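Local coordinates for protein BspA (BspA_V) (Streptococcus agalactiae serotype III, PDB 5DZ8) that serves as a cell wall-anchored adhesin of the antigen I/II family, this chain being its variable domain, a part probably concerned with adhesion, at residues 32-37 with 54-59; 76-81 with 121-126. All blocks are in the same frame, centred on the assembly; numbering follows the deposited sequence.

Contact 1 of 2, residues 32-37 with 54-59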
# COMPACT_ATOMS: atom_id res chain seq x y z
N ASP A 32 32.19 -5.72 15.82
CA ASP A 32 31.74 -4.61 16.68
C ASP A 32 30.20 -4.31 16.51
O ASP A 32 29.69 -3.46 17.20
CB ASP A 32 32.57 -3.35 16.40
CG ASP A 32 32.21 -2.65 15.04
OD1 ASP A 32 31.35 -3.13 14.28
OD2 ASP A 32 32.82 -1.59 14.70
N GLY A 33 29.50 -4.94 15.58
CA GLY A 33 28.05 -4.79 15.45
C GLY A 33 27.67 -4.07 14.18
O GLY A 33 26.49 -4.01 13.85
N SER A 34 28.65 -3.52 13.48
CA SER A 34 28.41 -2.79 12.25
C SER A 34 27.76 -3.68 11.24
O SER A 34 28.14 -4.89 11.11
CB SER A 34 29.72 -2.26 11.67
OG SER A 34 30.21 -1.27 12.50
N PHE A 35 26.80 -3.13 10.52
CA PHE A 35 26.17 -3.90 9.49
C PHE A 35 25.69 -3.09 8.34
O PHE A 35 25.45 -1.90 8.44
CB PHE A 35 25.00 -4.74 10.06
CG PHE A 35 23.79 -3.92 10.48
CD1 PHE A 35 22.87 -3.50 9.55
CD2 PHE A 35 23.60 -3.53 11.83
CE1 PHE A 35 21.75 -2.75 9.94
CE2 PHE A 35 22.49 -2.79 12.22
CZ PHE A 35 21.56 -2.39 11.28
N GLU A 36 25.42 -3.82 7.28
CA GLU A 36 24.92 -3.28 6.06
C GLU A 36 24.14 -4.36 5.29
O GLU A 36 24.70 -5.40 4.88
CB GLU A 36 26.12 -2.82 5.26
CG GLU A 36 25.82 -2.48 3.83
CD GLU A 36 27.06 -2.14 3.04
OE1 GLU A 36 28.00 -1.54 3.63
OE2 GLU A 36 27.07 -2.48 1.82
N PHE A 37 22.85 -4.10 5.13
CA PHE A 37 21.97 -4.82 4.20
C PHE A 37 21.95 -4.20 2.81
O PHE A 37 21.76 -3.03 2.68
CB PHE A 37 20.53 -4.79 4.71
CG PHE A 37 20.32 -5.63 5.92
CD1 PHE A 37 20.24 -7.01 5.80
CD2 PHE A 37 20.25 -5.07 7.18
CE1 PHE A 37 20.06 -7.79 6.92
CE2 PHE A 37 20.02 -5.86 8.30
CZ PHE A 37 19.91 -7.21 8.17
N THR A 54 22.32 0.84 6.39
CA THR A 54 23.48 0.74 7.26
C THR A 54 23.09 1.02 8.68
O THR A 54 22.18 1.77 8.95
CB THR A 54 24.54 1.78 6.88
OG1 THR A 54 23.90 3.05 6.75
CG2 THR A 54 25.14 1.41 5.52
N GLY A 55 23.81 0.41 9.59
CA GLY A 55 23.54 0.55 10.99
C GLY A 55 24.58 -0.12 11.89
O GLY A 55 25.57 -0.58 11.43
N LYS A 56 24.30 -0.20 13.17
CA LYS A 56 25.20 -0.82 14.11
C LYS A 56 24.45 -1.31 15.31
O LYS A 56 23.70 -0.56 15.91
CB LYS A 56 26.21 0.16 14.60
CG LYS A 56 27.34 -0.51 15.36
CD LYS A 56 28.32 0.54 15.77
CE LYS A 56 29.46 -0.07 16.59
NZ LYS A 56 28.92 -0.71 17.80
N VAL A 57 24.67 -2.58 15.66
CA VAL A 57 24.17 -3.14 16.91
C VAL A 57 25.18 -2.81 17.97
O VAL A 57 26.39 -3.06 17.78
CB VAL A 57 23.94 -4.65 16.82
CG1 VAL A 57 23.33 -5.19 18.11
CG2 VAL A 57 23.00 -4.96 15.66
N ASN A 58 24.69 -2.23 19.07
CA ASN A 58 25.55 -1.91 20.21
C ASN A 58 25.48 -3.02 21.23
O ASN A 58 24.49 -3.18 21.96
CB ASN A 58 25.21 -0.54 20.77
CG ASN A 58 25.26 0.52 19.70
OD1 ASN A 58 26.33 0.79 19.15
ND2 ASN A 58 24.08 1.10 19.33
N HIS A 59 26.53 -3.82 21.24
CA HIS A 59 26.57 -4.94 22.16
C HIS A 59 27.93 -5.07 22.84
O HIS A 59 28.93 -4.53 22.40
CB HIS A 59 26.17 -6.25 21.43
CG HIS A 59 27.04 -6.59 20.27
ND1 HIS A 59 26.55 -7.11 19.11
CD2 HIS A 59 28.36 -6.42 20.06
CE1 HIS A 59 27.52 -7.28 18.24
NE2 HIS A 59 28.64 -6.86 18.79
O HOH W 1 28.55 -3.00 19.55

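Contact 2 of 2, residues 76-81 with 121-126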
# COMPACT_ATOMS: atom_id res chain seq x y z
N VAL A 76 20.23 -0.81 18.99
CA VAL A 76 20.62 -0.88 17.62
C VAL A 76 20.40 0.47 16.93
O VAL A 76 19.35 1.08 17.11
CB VAL A 76 19.88 -1.99 16.86
CG1 VAL A 76 18.36 -1.87 16.99
CG2 VAL A 76 20.30 -1.99 15.40
N THR A 77 21.41 0.93 16.18
CA THR A 77 21.34 2.21 15.59
C THR A 77 21.23 2.05 14.10
O THR A 77 21.98 1.31 13.52
CB THR A 77 22.59 3.03 15.94
OG1 THR A 77 22.60 3.23 17.35
CG2 THR A 77 22.52 4.41 15.27
N LEU A 78 20.28 2.74 13.49
CA LEU A 78 20.25 2.87 12.05
C LEU A 78 20.89 4.20 11.60
O LEU A 78 20.51 5.25 12.07
CB LEU A 78 18.83 2.79 11.51
CG LEU A 78 18.02 1.48 11.64
CD1 LEU A 78 18.75 0.21 11.16
CD2 LEU A 78 17.56 1.28 13.06
N TYR A 79 21.82 4.11 10.65
CA TYR A 79 22.52 5.26 10.12
C TYR A 79 21.84 5.77 8.87
O TYR A 79 21.23 6.83 8.90
CB TYR A 79 23.98 4.91 9.81
CG TYR A 79 24.86 4.52 11.00
CD1 TYR A 79 24.63 4.98 12.28
CD2 TYR A 79 25.99 3.73 10.79
CE1 TYR A 79 25.44 4.60 13.33
CE2 TYR A 79 26.83 3.37 11.83
CZ TYR A 79 26.55 3.79 13.10
OH TYR A 79 27.40 3.41 14.08
N LYS A 80 21.90 5.02 7.78
CA LYS A 80 21.43 5.54 6.51
C LYS A 80 20.62 4.54 5.72
O LYS A 80 20.85 3.34 5.79
CB LYS A 80 22.61 6.00 5.66
CG LYS A 80 23.29 7.25 6.19
CD LYS A 80 24.31 7.86 5.21
CE LYS A 80 25.19 8.93 5.86
NZ LYS A 80 24.40 9.95 6.65
N TYR A 81 19.71 5.07 4.93
CA TYR A 81 19.12 4.35 3.85
C TYR A 81 19.40 5.04 2.53
O TYR A 81 18.95 6.17 2.32
CB TYR A 81 17.61 4.18 4.03
CG TYR A 81 16.97 3.38 2.90
CD1 TYR A 81 17.24 2.02 2.76
CD2 TYR A 81 16.15 3.99 1.95
CE1 TYR A 81 16.70 1.28 1.71
CE2 TYR A 81 15.61 3.26 0.89
CZ TYR A 81 15.87 1.92 0.78
OH TYR A 81 15.33 1.20 -0.26
N GLU A 121 19.08 9.03 2.61
CA GLU A 121 18.43 9.60 3.76
C GLU A 121 19.18 9.18 4.99
O GLU A 121 19.57 8.01 5.15
CB GLU A 121 17.04 9.00 3.91
CG GLU A 121 16.13 9.17 2.71
CD GLU A 121 15.80 10.63 2.42
OE1 GLU A 121 15.82 11.43 3.37
OE2 GLU A 121 15.53 10.98 1.25
N THR A 122 19.32 10.12 5.89
CA THR A 122 19.95 9.94 7.15
C THR A 122 18.91 9.72 8.23
O THR A 122 18.05 10.53 8.43
CB THR A 122 20.79 11.18 7.54
OG1 THR A 122 21.88 11.28 6.62
CG2 THR A 122 21.37 11.03 8.93
N LEU A 123 19.06 8.64 8.97
CA LEU A 123 18.16 8.34 10.06
C LEU A 123 18.81 8.69 11.39
O LEU A 123 18.26 9.45 12.15
CB LEU A 123 17.83 6.84 10.05
CG LEU A 123 16.82 6.31 9.03
CD1 LEU A 123 17.37 6.29 7.66
CD2 LEU A 123 16.45 4.90 9.39
N ASN A 124 19.98 8.11 11.66
CA ASN A 124 20.64 8.21 12.95
C ASN A 124 19.73 7.95 14.13
O ASN A 124 19.74 8.67 15.09
CB ASN A 124 21.38 9.54 13.07
CG ASN A 124 22.53 9.65 12.11
OD1 ASN A 124 23.07 8.65 11.61
ND2 ASN A 124 22.93 10.88 11.82
N LYS A 125 18.94 6.88 14.05
CA LYS A 125 18.01 6.48 15.10
C LYS A 125 18.48 5.26 15.86
O LYS A 125 18.81 4.25 15.23
CB LYS A 125 16.62 6.30 14.53
CG LYS A 125 15.97 7.67 14.30
CD LYS A 125 14.76 7.57 13.40
CE LYS A 125 13.63 8.52 13.78
NZ LYS A 125 13.76 9.79 13.05
N THR A 126 18.57 5.40 17.19
CA THR A 126 18.90 4.37 18.11
C THR A 126 17.66 3.89 18.82
O THR A 126 16.95 4.68 19.38
CB THR A 126 19.92 4.88 19.10
OG1 THR A 126 21.02 5.33 18.34
CG2 THR A 126 20.37 3.75 20.02
O HOH W 2 24.92 8.64 9.53

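Contact 1 of 2, residues 32-37 with 54-59
Thr54 and Glu36 meet as a non-hydrogen-bonded pair, and Thr54 CA sends a CA-H...O contact to Phe35 O; Thr54 OG1 is taken by the backbone N of Lys80. Gly55 then exchanges both backbone bonds with Phe35, the amide of Phe35 reaching Gly55 O at 3.0 Å. Having no side chain, Gly55 lets the Phe35 ring fold over the strand, a course begun by CG standing between backbone N and carbonyl carbon (chi1 70°): Gly55 CA lies over the ring face in a CH-pi contact, 3.8 Å from the centroid. Two adjacent strands, 34-42 and 47-63, form a beta hairpin here, within the long antiparallel sheet of the variable domain. Lys56 runs extended past Gly33 and Ser34, bends at its last torsion (chi4 -60°), and gives NZ to Asp32 O at 2.9 Å, crossing the Asp32 side chain at about a right angle. Asp32 OD1 accepts from Ser34 N, closing an Asx turn, and also from Ser34 OG. Val57 N bonds Gly33 O, while Val57 CG2 touches Phe35 CE2 at 4.1 Å. Last, a water accepts from His59 N near Asp32 O and Val57 O, and His59 ND1 bonds Tyr165 OH of the second subunit.

Contact 2 of 2, residues 76-81 with 121-126
Tyr79 O, which accepts two amides in succession, Leu123 N at 2.8 Å and Asn124 N at 3.3 Å, marks a slip of one residue between two antiparallel strands. Asn124 and Lys125 both face Leu78 in a G1 beta bulge, although a non-glycine residue, Asn124, takes the left-handed backbone conformation (phi 48°, psi 46°). Tyr79 and Lys80 form a classic bulge against Thr54 of strand 47-63. To one side of the slip Leu78 and Lys125 exchange backbone bonds; to the other, Tyr81 and Glu121 do the same. The G1 bulge directs the side chain of Leu123 toward the facing strand, where its two methyls part: CD2 packs on Leu78 CB at 3.8 Å and CD1 on Tyr81 CB at 4.2 Å. Beyond them Phe109 of strand 107-113 touches both Leu123 and Tyr81. On the Thr77 and Lys80 face, Thr77 OG1 and Thr126 OG1 share a hydrogen bond of 2.8 Å. Lys80 lies beside Thr122, pointing the same way, and its bent tip (chi4 -48°) brings NZ to Thr122 OG1 at 2.8 Å. A water shared with Asn124 OD1 also accepts from NZ, so neutral oxygens, rather than a charge pair within the segments, hold the ammonium.

Contact 1 and contact 2 illustrate how a large antiparallel sheet is built by repeated neighbour pairing. Their centres lie about 10 Å apart. Contact 1 closes before contact 2 opens along the chain, and both belong to one six-stranded sheet in which strands 34-42, 47-63, 69-85 and 119-135 lie in that order. The inner strands of the two contacts, 47-63 and 69-85, are neighbours: Lys56 O accepts a probable hydrogen bond from Thr77 N, and Lys56 CD packs on Tyr79 OH. Contact 2 involves 119-135, an outermost strand within this chain, reached after strands 94-101 and 107-113 of the second sheet. Backbone pairing thus joins four of the six strands in this adhesin domain's sheet.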